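Catalase (Bacillus pumilus, PDB 4QOQ) probably breaks down hydrogen peroxide into water and oxygen at a buried haem. Local coordinates at residues F95-H100 against L108-G113; N130-F135 against L178-S183. All coordinates share one frame; numbering follows the deposited sequence.

Interaction 1: residues F95-H100 against L108-G113; sequences FSTVIH and LRDPRG. With JZ3 (Guaiacol), chain G.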
ATOM      1  N   PHE A  95       6.924 -23.222 -11.129  1.00 15.68           N
ATOM      2  CA  PHE A  95       8.111 -23.788 -10.565  1.00 17.88           C
ATOM      3  C   PHE A  95       9.013 -22.729 -10.028  1.00 16.83           C
ATOM      4  O   PHE A  95       9.027 -21.576 -10.516  1.00 17.15           O
ATOM      5  CB  PHE A  95       8.901 -24.591 -11.621  1.00 18.36           C
ATOM      6  CG  PHE A  95       8.098 -25.714 -12.283  1.00 18.81           C
ATOM      7  CD1 PHE A  95       7.765 -26.860 -11.612  1.00 17.42           C
ATOM      8  CD2 PHE A  95       7.646 -25.564 -13.570  1.00 18.93           C
ATOM      9  CE1 PHE A  95       7.037 -27.874 -12.251  1.00 18.80           C
ATOM     10  CE2 PHE A  95       6.980 -26.583 -14.241  1.00 19.43           C
ATOM     11  CZ  PHE A  95       6.626 -27.699 -13.558  1.00 18.68           C
ATOM     12  N   SER A  96       9.818 -23.066  -9.027  1.00 16.45           N
ATOM     13  CA  SER A  96      10.650 -22.025  -8.356  1.00 16.53           C
ATOM     14  C   SER A  96      11.838 -22.654  -7.594  1.00 16.80           C
ATOM     15  O   SER A  96      11.851 -23.820  -7.311  1.00 17.33           O
ATOM     16  CB  SER A  96       9.770 -21.216  -7.403  1.00 16.22           C
ATOM     17  OG  SER A  96       9.061 -22.098  -6.530  1.00 16.13           O
ATOM     18  N   THR A  97      12.805 -21.798  -7.254  1.00 15.89           N
ATOM     19  CA  THR A  97      13.710 -22.041  -6.174  1.00 17.01           C
ATOM     20  C   THR A  97      13.095 -21.537  -4.899  1.00 16.97           C
ATOM     21  O   THR A  97      11.885 -21.234  -4.889  1.00 17.12           O
ATOM     22  CB  THR A  97      15.096 -21.413  -6.474  1.00 17.06           C
ATOM     23  OG1 THR A  97      14.984 -20.005  -6.585  1.00 16.35           O
ATOM     24  CG2 THR A  97      15.691 -21.973  -7.811  1.00 17.91           C
ATOM     25  N   VAL A  98      13.864 -21.412  -3.820  1.00 15.71           N
ATOM     26  CA  VAL A  98      13.270 -21.031  -2.555  1.00 15.15           C
ATOM     27  C   VAL A  98      13.824 -19.748  -1.898  1.00 14.57           C
ATOM     28  O   VAL A  98      13.063 -18.845  -1.548  1.00 15.96           O
ATOM     29  CB  VAL A  98      13.345 -22.179  -1.516  1.00 15.78           C
ATOM     30  CG1 VAL A  98      12.718 -21.728  -0.198  1.00 17.16           C
ATOM     31  CG2 VAL A  98      12.621 -23.417  -2.008  1.00 18.39           C
ATOM     32  N   ILE A  99      15.105 -19.711  -1.650  1.00 14.35           N
ATOM     33  CA  ILE A  99      15.631 -18.782  -0.694  1.00 15.07           C
ATOM     34  C   ILE A  99      16.012 -17.424  -1.336  1.00 15.60           C
ATOM     35  O   ILE A  99      15.756 -16.383  -0.726  1.00 14.71           O
ATOM     36  CB  ILE A  99      16.823 -19.405   0.070  1.00 15.48           C
ATOM     37  CG1 ILE A  99      16.269 -20.469   1.029  1.00 16.61           C
ATOM     38  CG2 ILE A  99      17.616 -18.408   0.828  1.00 16.90           C
ATOM     39  CD1 ILE A  99      15.343 -20.031   2.165  1.00 19.17           C
ATOM     40  N   HIS A 100      16.678 -17.473  -2.460  1.00 15.58           N
ATOM     41  CA  HIS A 100      17.260 -16.197  -2.947  1.00 17.87           C
ATOM     42  C   HIS A 100      16.249 -15.409  -3.727  1.00 16.18           C
ATOM     43  O   HIS A 100      15.150 -15.925  -4.106  1.00 15.48           O
ATOM     44  CB  HIS A 100      18.570 -16.437  -3.700  1.00 18.18           C
ATOM     45  CG  HIS A 100      19.683 -16.896  -2.811  1.00 20.19           C
ATOM     46  ND1 HIS A 100      20.542 -16.019  -2.174  1.00 23.13           N
ATOM     47  CD2 HIS A 100      19.997 -18.127  -2.360  1.00 17.21           C
ATOM     48  CE1 HIS A 100      21.405 -16.715  -1.450  1.00 18.44           C
ATOM     49  NE2 HIS A 100      21.076 -17.980  -1.520  1.00 20.09           N
ATOM     50  N   LEU A 108      21.485 -22.915  -7.895  1.00 18.95           N
ATOM     51  CA  LEU A 108      21.724 -23.010  -6.469  1.00 19.77           C
ATOM     52  C   LEU A 108      21.079 -24.235  -5.855  1.00 19.34           C
ATOM     53  O   LEU A 108      20.077 -24.733  -6.365  1.00 21.18           O
ATOM     54  CB  LEU A 108      21.186 -21.758  -5.767  1.00 18.92           C
ATOM     55  CG  LEU A 108      21.670 -20.393  -6.319  1.00 19.25           C
ATOM     56  CD1 LEU A 108      21.227 -19.247  -5.404  1.00 19.34           C
ATOM     57  CD2 LEU A 108      23.186 -20.366  -6.386  1.00 20.58           C
ATOM     58  N   ARG A 109      21.630 -24.714  -4.763  1.00 19.38           N
ATOM     59  CA  ARG A 109      21.000 -25.792  -4.019  1.00 21.03           C
ATOM     60  C   ARG A 109      19.734 -25.274  -3.273  1.00 20.37           C
ATOM     61  O   ARG A 109      19.796 -24.250  -2.625  1.00 22.37           O
ATOM     62  CB  ARG A 109      21.998 -26.358  -3.008  1.00 20.65           C
ATOM     63  CG  ARG A 109      21.488 -27.543  -2.189  1.00 21.30           C
ATOM     64  CD  ARG A 109      22.526 -28.236  -1.298  1.00 23.72           C
ATOM     65  NE  ARG A 109      23.734 -28.550  -2.089  1.00 23.19           N
ATOM     66  CZ  ARG A 109      23.844 -29.539  -2.974  1.00 23.48           C
ATOM     67  NH1 ARG A 109      22.926 -30.482  -3.116  1.00 24.37           N
ATOM     68  NH2 ARG A 109      24.948 -29.646  -3.660  1.00 25.21           N
ATOM     69  N   ASP A 110      18.619 -26.014  -3.349  1.00 18.94           N
ATOM     70  CA  ASP A 110      17.358 -25.603  -2.748  1.00 18.51           C
ATOM     71  C   ASP A 110      16.376 -26.685  -3.116  1.00 16.81           C
ATOM     72  O   ASP A 110      16.465 -27.239  -4.204  1.00 17.42           O
ATOM     73  CB  ASP A 110      16.859 -24.245  -3.386  1.00 18.09           C
ATOM     74  CG  ASP A 110      16.818 -23.049  -2.412  1.00 23.16           C
ATOM     75  OD1 ASP A 110      17.021 -23.216  -1.172  1.00 25.16           O
ATOM     76  OD2 ASP A 110      16.639 -21.854  -2.914  1.00 23.11           O
ATOM     77  N   PRO A 111      15.318 -26.834  -2.300  1.00 18.64           N
ATOM     78  CA  PRO A 111      14.104 -27.460  -2.867  1.00 19.17           C
ATOM     79  C   PRO A 111      13.641 -26.638  -4.054  1.00 18.96           C
ATOM     80  O   PRO A 111      14.008 -25.460  -4.170  1.00 19.03           O
ATOM     81  CB  PRO A 111      13.102 -27.443  -1.705  1.00 18.70           C
ATOM     82  CG  PRO A 111      13.959 -27.235  -0.495  1.00 18.54           C
ATOM     83  CD  PRO A 111      15.074 -26.364  -0.926  1.00 20.18           C
ATOM     84  N   ARG A 112      12.839 -27.249  -4.921  1.00 17.22           N
ATOM     85  CA  ARG A 112      12.204 -26.531  -5.990  1.00 18.68           C
ATOM     86  C   ARG A 112      10.708 -26.600  -5.697  1.00 17.65           C
ATOM     87  O   ARG A 112      10.155 -27.677  -5.410  1.00 18.75           O
ATOM     88  CB  ARG A 112      12.503 -27.178  -7.341  1.00 18.14           C
ATOM     89  CG  ARG A 112      13.610 -26.478  -8.147  1.00 18.28           C
ATOM     90  CD  ARG A 112      14.912 -26.402  -7.411  1.00 17.88           C
ATOM     91  NE  ARG A 112      15.998 -25.846  -8.212  1.00 16.75           N
ATOM     92  CZ  ARG A 112      17.209 -25.591  -7.709  1.00 17.76           C
ATOM     93  NH1 ARG A 112      17.495 -25.850  -6.422  1.00 18.07           N
ATOM     94  NH2 ARG A 112      18.130 -25.026  -8.458  1.00 19.61           N
ATOM     95  N   GLY A 113      10.065 -25.478  -5.884  1.00 16.48           N
ATOM     96  CA  GLY A 113       8.619 -25.391  -5.830  1.00 16.58           C
ATOM     97  C   GLY A 113       8.003 -25.982  -7.041  1.00 15.28           C
ATOM     98  O   GLY A 113       8.559 -25.901  -8.144  1.00 16.97           O
TER
HETATM   99  CAA JZ3 G 503      16.782 -24.232   1.680  1.00 55.42           C
HETATM  100  OAG JZ3 G 503      17.875 -24.567   0.823  1.00 54.35           O
HETATM  101  CAI JZ3 G 503      19.239 -24.469   1.039  1.00 57.41           C
HETATM  102  CAF JZ3 G 503      19.923 -25.498   1.690  1.00 54.48           C
HETATM  103  CAD JZ3 G 503      21.290 -25.471   1.910  1.00 58.01           C
HETATM  104  CAC JZ3 G 503      22.037 -24.393   1.461  1.00 66.10           C
HETATM  105  CAE JZ3 G 503      21.424 -23.333   0.796  1.00 64.89           C
HETATM  106  CAH JZ3 G 503      20.036 -23.304   0.557  1.00 62.37           C
HETATM  107  OAB JZ3 G 503      19.459 -22.232  -0.103  1.00 59.66           O
HETATM  108  O   HOH W   1      17.702 -19.695  -3.954  1.00 19.05           O
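S96 and G113 form an antiparallel hydrogen-bonded pair where strand 88-96 runs out and strand 113-120 begins. The bond from S96 N to G113 O measures 3.2 Å and the return bond from G113 N to S96 O 2.8 Å. Because glycine has no side chain, S96 OG can lie 3.4 Å from G113 CA, from where it bonds to H57; the haem touches G113 as well.

The second group of polar contacts converges on the D110 carboxylate. V98 N and I99 N both reach OD2 from the same face of its plane. V98 N stands 3.0 Å from D110 OD2 and steeply above the plane, 60° out of it. I99 N, 2.9 Å from D110 OD2, comes in on the syn side with a nearly straight bond of 167°. A water gives OD2 a further donor and accepts from H100 N. The other oxygen, OD1, takes a hydrogen bond of 2.8 Å from the hydroxyl OAB of guaiacol.

Methyl groups pack against polar surfaces in the remainder. T97 CG2, set anti to its own carbonyl carbon, lies over one face of the R112 guanidinium, 3.9 Å from R112 NE. That flat group is held from within its segment, NH1 and NH2 both gripping L108 O. V98 CG2 lies 3.3 Å from the buried P111 O, which has no polar partner in the model, and also packs on the P111 ring at CD.

The chemistry divides D110 in two: OD2 is fixed by the backbone, while OD1 meets the ligand, consistent with the aspartate of the main access channel in haem catalases.

Interaction 2: residues N130-F135 against L178-S183; sequences NNLPIF and LTWLFS. With HEM (protoporphyrin IX containing Fe), chain E; JZ3 (Guaiacol), chain G.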
ATOM      1  N   ASN A 130       6.526 -29.253  -3.540  1.00 17.15           N
ATOM      2  CA  ASN A 130       7.935 -29.091  -3.841  1.00 17.20           C
ATOM      3  C   ASN A 130       8.417 -30.349  -4.577  1.00 18.42           C
ATOM      4  O   ASN A 130       7.772 -31.393  -4.581  1.00 18.18           O
ATOM      5  CB  ASN A 130       8.729 -28.955  -2.540  1.00 17.36           C
ATOM      6  CG  ASN A 130       8.886 -27.543  -2.040  1.00 17.25           C
ATOM      7  OD1 ASN A 130       8.610 -26.546  -2.731  1.00 18.81           O
ATOM      8  ND2 ASN A 130       9.421 -27.444  -0.827  1.00 18.41           N
ATOM      9  N   ASN A 131       9.617 -30.340  -5.124  1.00 19.45           N
ATOM     10  CA  ASN A 131      10.163 -31.592  -5.666  1.00 19.38           C
ATOM     11  C   ASN A 131      10.435 -32.645  -4.595  1.00 19.35           C
ATOM     12  O   ASN A 131      10.009 -33.793  -4.730  1.00 24.00           O
ATOM     13  CB  ASN A 131      11.401 -31.309  -6.577  1.00 19.48           C
ATOM     14  CG  ASN A 131      12.583 -30.703  -5.847  1.00 19.16           C
ATOM     15  OD1 ASN A 131      12.422 -30.011  -4.807  1.00 18.53           O
ATOM     16  ND2 ASN A 131      13.778 -31.094  -6.267  1.00 17.26           N
ATOM     17  N   LEU A 132      11.119 -32.262  -3.513  1.00 18.46           N
ATOM     18  CA  LEU A 132      11.477 -33.205  -2.461  1.00 20.52           C
ATOM     19  C   LEU A 132      10.213 -33.511  -1.612  1.00 19.49           C
ATOM     20  O   LEU A 132       9.354 -32.669  -1.416  1.00 18.76           O
ATOM     21  CB  LEU A 132      12.540 -32.624  -1.530  1.00 19.55           C
ATOM     22  CG  LEU A 132      13.818 -32.139  -2.275  1.00 20.61           C
ATOM     23  CD1 LEU A 132      14.839 -31.592  -1.316  1.00 20.82           C
ATOM     24  CD2 LEU A 132      14.446 -33.243  -3.103  1.00 21.63           C
ATOM     25  N   PRO A 133      10.088 -34.755  -1.102  1.00 17.95           N
ATOM     26  CA  PRO A 133       8.794 -35.170  -0.574  1.00 17.77           C
ATOM     27  C   PRO A 133       8.582 -34.962   0.938  1.00 18.01           C
ATOM     28  O   PRO A 133       7.503 -35.316   1.468  1.00 17.72           O
ATOM     29  CB  PRO A 133       8.760 -36.715  -0.897  1.00 18.12           C
ATOM     30  CG  PRO A 133      10.189 -37.065  -0.759  1.00 17.84           C
ATOM     31  CD  PRO A 133      10.969 -35.888  -1.349  1.00 19.23           C
ATOM     32  N   ILE A 134       9.556 -34.343   1.608  1.00 17.85           N
ATOM     33  CA  ILE A 134       9.454 -34.083   3.034  1.00 19.40           C
ATOM     34  C   ILE A 134       9.861 -32.633   3.283  1.00 19.94           C
ATOM     35  O   ILE A 134      10.224 -31.927   2.368  1.00 20.23           O
ATOM     36  CB  ILE A 134      10.315 -35.046   3.820  1.00 23.15           C
ATOM     37  CG1 ILE A 134      11.742 -35.086   3.241  1.00 25.83           C
ATOM     38  CG2 ILE A 134       9.739 -36.451   3.804  1.00 26.51           C
ATOM     39  CD1 ILE A 134      12.732 -35.702   4.172  1.00 29.76           C
ATOM     40  N   PHE A 135       9.869 -32.240   4.542  1.00 19.45           N
ATOM     41  CA  PHE A 135      10.345 -30.923   4.907  1.00 17.15           C
ATOM     42  C   PHE A 135      11.277 -30.933   6.117  1.00 18.99           C
ATOM     43  O   PHE A 135      11.392 -31.967   6.796  1.00 17.51           O
ATOM     44  CB  PHE A 135       9.105 -29.976   5.159  1.00 17.20           C
ATOM     45  CG  PHE A 135       9.347 -28.532   4.756  1.00 16.08           C
ATOM     46  CD1 PHE A 135       9.599 -28.220   3.449  1.00 17.68           C
ATOM     47  CD2 PHE A 135       9.294 -27.532   5.684  1.00 17.16           C
ATOM     48  CE1 PHE A 135       9.841 -26.891   3.053  1.00 17.79           C
ATOM     49  CE2 PHE A 135       9.499 -26.208   5.314  1.00 18.13           C
ATOM     50  CZ  PHE A 135       9.764 -25.905   4.007  1.00 19.47           C
ATOM     51  N   LEU A 178      17.618 -32.969   5.117  1.00 19.63           N
ATOM     52  CA  LEU A 178      18.976 -32.593   4.729  1.00 19.84           C
ATOM     53  C   LEU A 178      19.646 -33.772   4.004  1.00 20.16           C
ATOM     54  O   LEU A 178      20.434 -33.575   3.086  1.00 21.14           O
ATOM     55  CB  LEU A 178      19.771 -32.115   5.936  1.00 19.18           C
ATOM     56  CG  LEU A 178      19.227 -30.863   6.645  1.00 22.17           C
ATOM     57  CD1 LEU A 178      19.897 -30.723   7.993  1.00 24.47           C
ATOM     58  CD2 LEU A 178      19.483 -29.640   5.783  1.00 24.25           C
ATOM     59  N   THR A 179      19.261 -35.005   4.346  1.00 21.54           N
ATOM     60  CA  THR A 179      19.792 -36.239   3.673  1.00 22.59           C
ATOM     61  C   THR A 179      19.316 -36.339   2.213  1.00 22.16           C
ATOM     62  O   THR A 179      20.025 -36.861   1.368  1.00 24.15           O
ATOM     63  CB  THR A 179      19.407 -37.465   4.491  1.00 21.37           C
ATOM     64  OG1 THR A 179      19.947 -37.253   5.798  1.00 23.37           O
ATOM     65  CG2 THR A 179      19.934 -38.740   3.900  1.00 24.73           C
ATOM     66  N   TRP A 180      18.174 -35.715   1.902  1.00 20.12           N
ATOM     67  CA  TRP A 180      17.763 -35.518   0.508  1.00 18.64           C
ATOM     68  C   TRP A 180      18.331 -34.287  -0.163  1.00 18.59           C
ATOM     69  O   TRP A 180      18.829 -34.364  -1.282  1.00 20.26           O
ATOM     70  CB  TRP A 180      16.226 -35.389   0.415  1.00 19.52           C
ATOM     71  CG  TRP A 180      15.406 -36.585   0.630  1.00 20.74           C
ATOM     72  CD1 TRP A 180      15.097 -37.125   1.809  1.00 20.26           C
ATOM     73  CD2 TRP A 180      14.648 -37.295  -0.366  1.00 21.95           C
ATOM     74  NE1 TRP A 180      14.217 -38.116   1.641  1.00 22.48           N
ATOM     75  CE2 TRP A 180      13.944 -38.281   0.304  1.00 21.30           C
ATOM     76  CE3 TRP A 180      14.499 -37.177  -1.752  1.00 21.45           C
ATOM     77  CZ2 TRP A 180      13.113 -39.191  -0.343  1.00 22.08           C
ATOM     78  CZ3 TRP A 180      13.692 -38.057  -2.392  1.00 21.83           C
ATOM     79  CH2 TRP A 180      13.002 -39.069  -1.697  1.00 22.76           C
ATOM     80  N   LEU A 181      18.311 -33.151   0.524  1.00 17.84           N
ATOM     81  CA  LEU A 181      18.743 -31.884  -0.051  1.00 19.43           C
ATOM     82  C   LEU A 181      20.246 -31.818  -0.352  1.00 20.18           C
ATOM     83  O   LEU A 181      20.654 -31.147  -1.316  1.00 18.75           O
ATOM     84  CB  LEU A 181      18.430 -30.737   0.914  1.00 19.82           C
ATOM     85  CG  LEU A 181      18.730 -29.304   0.454  1.00 20.18           C
ATOM     86  CD1 LEU A 181      17.886 -28.966  -0.747  1.00 19.72           C
ATOM     87  CD2 LEU A 181      18.400 -28.356   1.626  1.00 20.28           C
ATOM     88  N   PHE A 182      21.060 -32.530   0.415  1.00 19.60           N
ATOM     89  CA  PHE A 182      22.451 -32.612   0.089  1.00 22.17           C
ATOM     90  C   PHE A 182      22.876 -33.802  -0.766  1.00 22.49           C
ATOM     91  O   PHE A 182      24.100 -33.914  -1.089  1.00 23.07           O
ATOM     92  CB  PHE A 182      23.307 -32.454   1.377  1.00 24.49           C
ATOM     93  CG  PHE A 182      23.365 -31.040   1.840  1.00 25.44           C
ATOM     94  CD1 PHE A 182      24.308 -30.182   1.357  1.00 22.61           C
ATOM     95  CD2 PHE A 182      22.388 -30.553   2.690  1.00 24.73           C
ATOM     96  CE1 PHE A 182      24.354 -28.877   1.759  1.00 24.02           C
ATOM     97  CE2 PHE A 182      22.407 -29.244   3.082  1.00 25.29           C
ATOM     98  CZ  PHE A 182      23.364 -28.379   2.604  1.00 23.44           C
ATOM     99  N   SER A 183      21.919 -34.587  -1.231  1.00 21.90           N
ATOM    100  CA  SER A 183      22.155 -35.421  -2.448  1.00 22.52           C
ATOM    101  C   SER A 183      22.249 -34.514  -3.614  1.00 22.51           C
ATOM    102  O   SER A 183      22.035 -33.270  -3.492  1.00 21.67           O
ATOM    103  CB  SER A 183      21.067 -36.461  -2.666  1.00 22.36           C
ATOM    104  OG  SER A 183      19.901 -35.915  -3.249  1.00 21.43           O
TER
HETATM  105  CHA HEM E 501       5.714 -19.861  -1.389  0.50 15.12           C
HETATM  106  CHB HEM E 501       4.888 -19.867   3.406  0.50 15.91           C
HETATM  107  CHC HEM E 501       6.231 -24.614   3.554  0.50 15.79           C
HETATM  108  CHD HEM E 501       6.073 -24.720  -1.288  0.50 15.26           C
HETATM  109  C1A HEM E 501       5.425 -19.455  -0.095  0.50 15.72           C
HETATM  110  C2A HEM E 501       4.986 -18.143   0.270  0.50 15.51           C
HETATM  111  C3A HEM E 501       4.742 -18.166   1.618  0.50 15.71           C
HETATM  112  C4A HEM E 501       5.013 -19.472   2.074  0.50 16.42           C
HETATM  113  CMA HEM E 501       4.233 -17.079   2.562  0.50 15.62           C
HETATM  114  CAA HEM E 501       4.808 -17.006  -0.710  0.50 14.20           C
HETATM  115  CBA HEM E 501       3.486 -17.208  -1.489  0.50 13.97           C
HETATM  116  CGA HEM E 501       3.028 -16.059  -2.377  0.50 14.41           C
HETATM  117  O1A HEM E 501       2.131 -16.236  -3.250  0.50 14.71           O
HETATM  118  O2A HEM E 501       3.463 -14.914  -2.183  0.50 12.88           O
HETATM  119  C1B HEM E 501       5.200 -21.178   3.833  0.50 16.30           C
HETATM  120  C2B HEM E 501       5.090 -21.607   5.215  0.50 15.79           C
HETATM  121  C3B HEM E 501       5.478 -22.901   5.278  0.50 15.27           C
HETATM  122  C4B HEM E 501       5.808 -23.312   3.887  0.50 16.16           C
HETATM  123  CMB HEM E 501       4.664 -20.783   6.404  0.50 15.49           C
HETATM  124  CAB HEM E 501       5.495 -23.783   6.473  0.50 15.84           C
HETATM  125  CBB HEM E 501       4.639 -23.559   7.500  0.50 16.09           C
HETATM  126  C1C HEM E 501       6.266 -25.060   2.244  0.50 15.96           C
HETATM  127  C2C HEM E 501       6.104 -26.392   1.863  0.50 15.81           C
HETATM  128  C3C HEM E 501       6.040 -26.421   0.492  0.50 15.74           C
HETATM  129  C4C HEM E 501       6.155 -25.103   0.027  0.50 15.68           C
HETATM  130  CMC HEM E 501       6.005 -27.601   2.789  0.50 15.07           C
HETATM  131  CAC HEM E 501       5.794 -27.590  -0.340  0.50 15.21           C
HETATM  132  CBC HEM E 501       5.202 -28.609   0.236  0.50 16.99           C
HETATM  133  C1D HEM E 501       5.981 -23.399  -1.668  0.50 14.93           C
HETATM  134  C2D HEM E 501       5.931 -23.043  -3.082  0.50 14.11           C
HETATM  135  C3D HEM E 501       5.845 -21.693  -3.110  0.50 14.22           C
HETATM  136  C4D HEM E 501       5.846 -21.226  -1.703  0.50 15.08           C
HETATM  137  CMD HEM E 501       5.988 -24.028  -4.256  0.50 14.10           C
HETATM  138  CAD HEM E 501       5.794 -20.877  -4.392  0.50 13.96           C
HETATM  139  CBD HEM E 501       4.369 -20.852  -5.025  0.50 13.97           C
HETATM  140  CGD HEM E 501       4.349 -19.950  -6.257  0.50 13.90           C
HETATM  141  O1D HEM E 501       4.754 -20.454  -7.341  0.50 12.84           O
HETATM  142  O2D HEM E 501       3.959 -18.741  -6.179  0.50 13.61           O
HETATM  143  NA  HEM E 501       5.432 -20.271   1.039  0.50 16.29           N
HETATM  144  NB  HEM E 501       5.588 -22.256   3.096  0.50 16.40           N
HETATM  145  NC  HEM E 501       6.211 -24.323   1.138  0.50 16.26           N
HETATM  146  ND  HEM E 501       5.914 -22.296  -0.871  0.50 16.02           N
HETATM  147 FE   HEM E 501       5.800 -22.281   1.014  0.50 20.57          FE
HETATM  148  CAA JZ3 G 503      16.782 -24.232   1.680  1.00 55.42           C
HETATM  149  OAG JZ3 G 503      17.875 -24.567   0.823  1.00 54.35           O
HETATM  150  CAI JZ3 G 503      19.239 -24.469   1.039  1.00 57.41           C
HETATM  151  CAF JZ3 G 503      19.923 -25.498   1.690  1.00 54.48           C
HETATM  152  CAD JZ3 G 503      21.290 -25.471   1.910  1.00 58.01           C
HETATM  153  CAC JZ3 G 503      22.037 -24.393   1.461  1.00 66.10           C
HETATM  154  CAE JZ3 G 503      21.424 -23.333   0.796  1.00 64.89           C
HETATM  155  CAH JZ3 G 503      20.036 -23.304   0.557  1.00 62.37           C
HETATM  156  OAB JZ3 G 503      19.459 -22.232  -0.103  1.00 59.66           O
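L132 reaches helix 175-181 with both arms of its isobutyl group: CD1 lies 4.1 Å from L181 CD1, the two side chains crossing at about a right angle, while CD2 slips past W180 at 4.2 Å from CE3. P133 follows and lays its ring over the indole. Its CD stands 3.7 Å from the centroid of the six-membered ring of W180 and only 12° off the normal, a CH-pi contact over the face, and CG adds an approach of 3.6 Å to W180 CH2. I134 works at the pyrrole end. Its CG1 is wedged between backbone N and carbonyl carbon (chi1 50°), and from there CD1 extends to 3.6 Å from W180 CD1, meeting the indole obliquely. F135 turns the other way, one face of its phenyl covered by the haem methyl CMC, 3.7 Å from F135 CD1.

W180 thus receives three successive residues, and K428 adds a cation-pi contact. With an alanine here, P133 would probably lose the aromatic face it lies on, L132 and I134 would border a gap, and K428 would be left without its pi partner. The carbonyl of W180 is occupied too, S183 OG donating to W180 O at 2.7 Å in the carbonyl plane and S183 N donating to the same oxygen, just where the helix gives way to a turn. Beside it, L181 has CG anti to its backbone N (chi1 -176°), which carries CD2 to the guaiacol ring; F182 CZ meets guaiacol CAD at 3.6 Å.

Across the two segments the chemistry is wholly apolar: carbon surfaces join the haem-side loop to the helix, whose last residue L181 and the following F182 give the bound phenol an apolar wall.

The two interactions have centres about 11 Å apart and are stitched together by polar bonds. Within this seam R112 O and N131 N lie 2.7 Å apart, probably hydrogen-bonded, and N131 OD1 accepts from R112 N in return. R109, which does not touch the 95-100 segment, sends NH1 to L181 O at 3.0 Å, tying the 108-113 loop to the helix end of interaction 2. Guaiacol sits where they meet: interaction 1 supplies a polar partner in D110, interaction 2 the apolar L181 and F182, and Q159 a further hydrogen bond. The ligand is remote from the metal, its nearest atom CAA lying 11.2 Å from the haem iron FE, consistent with an access channel and not the reaction centre.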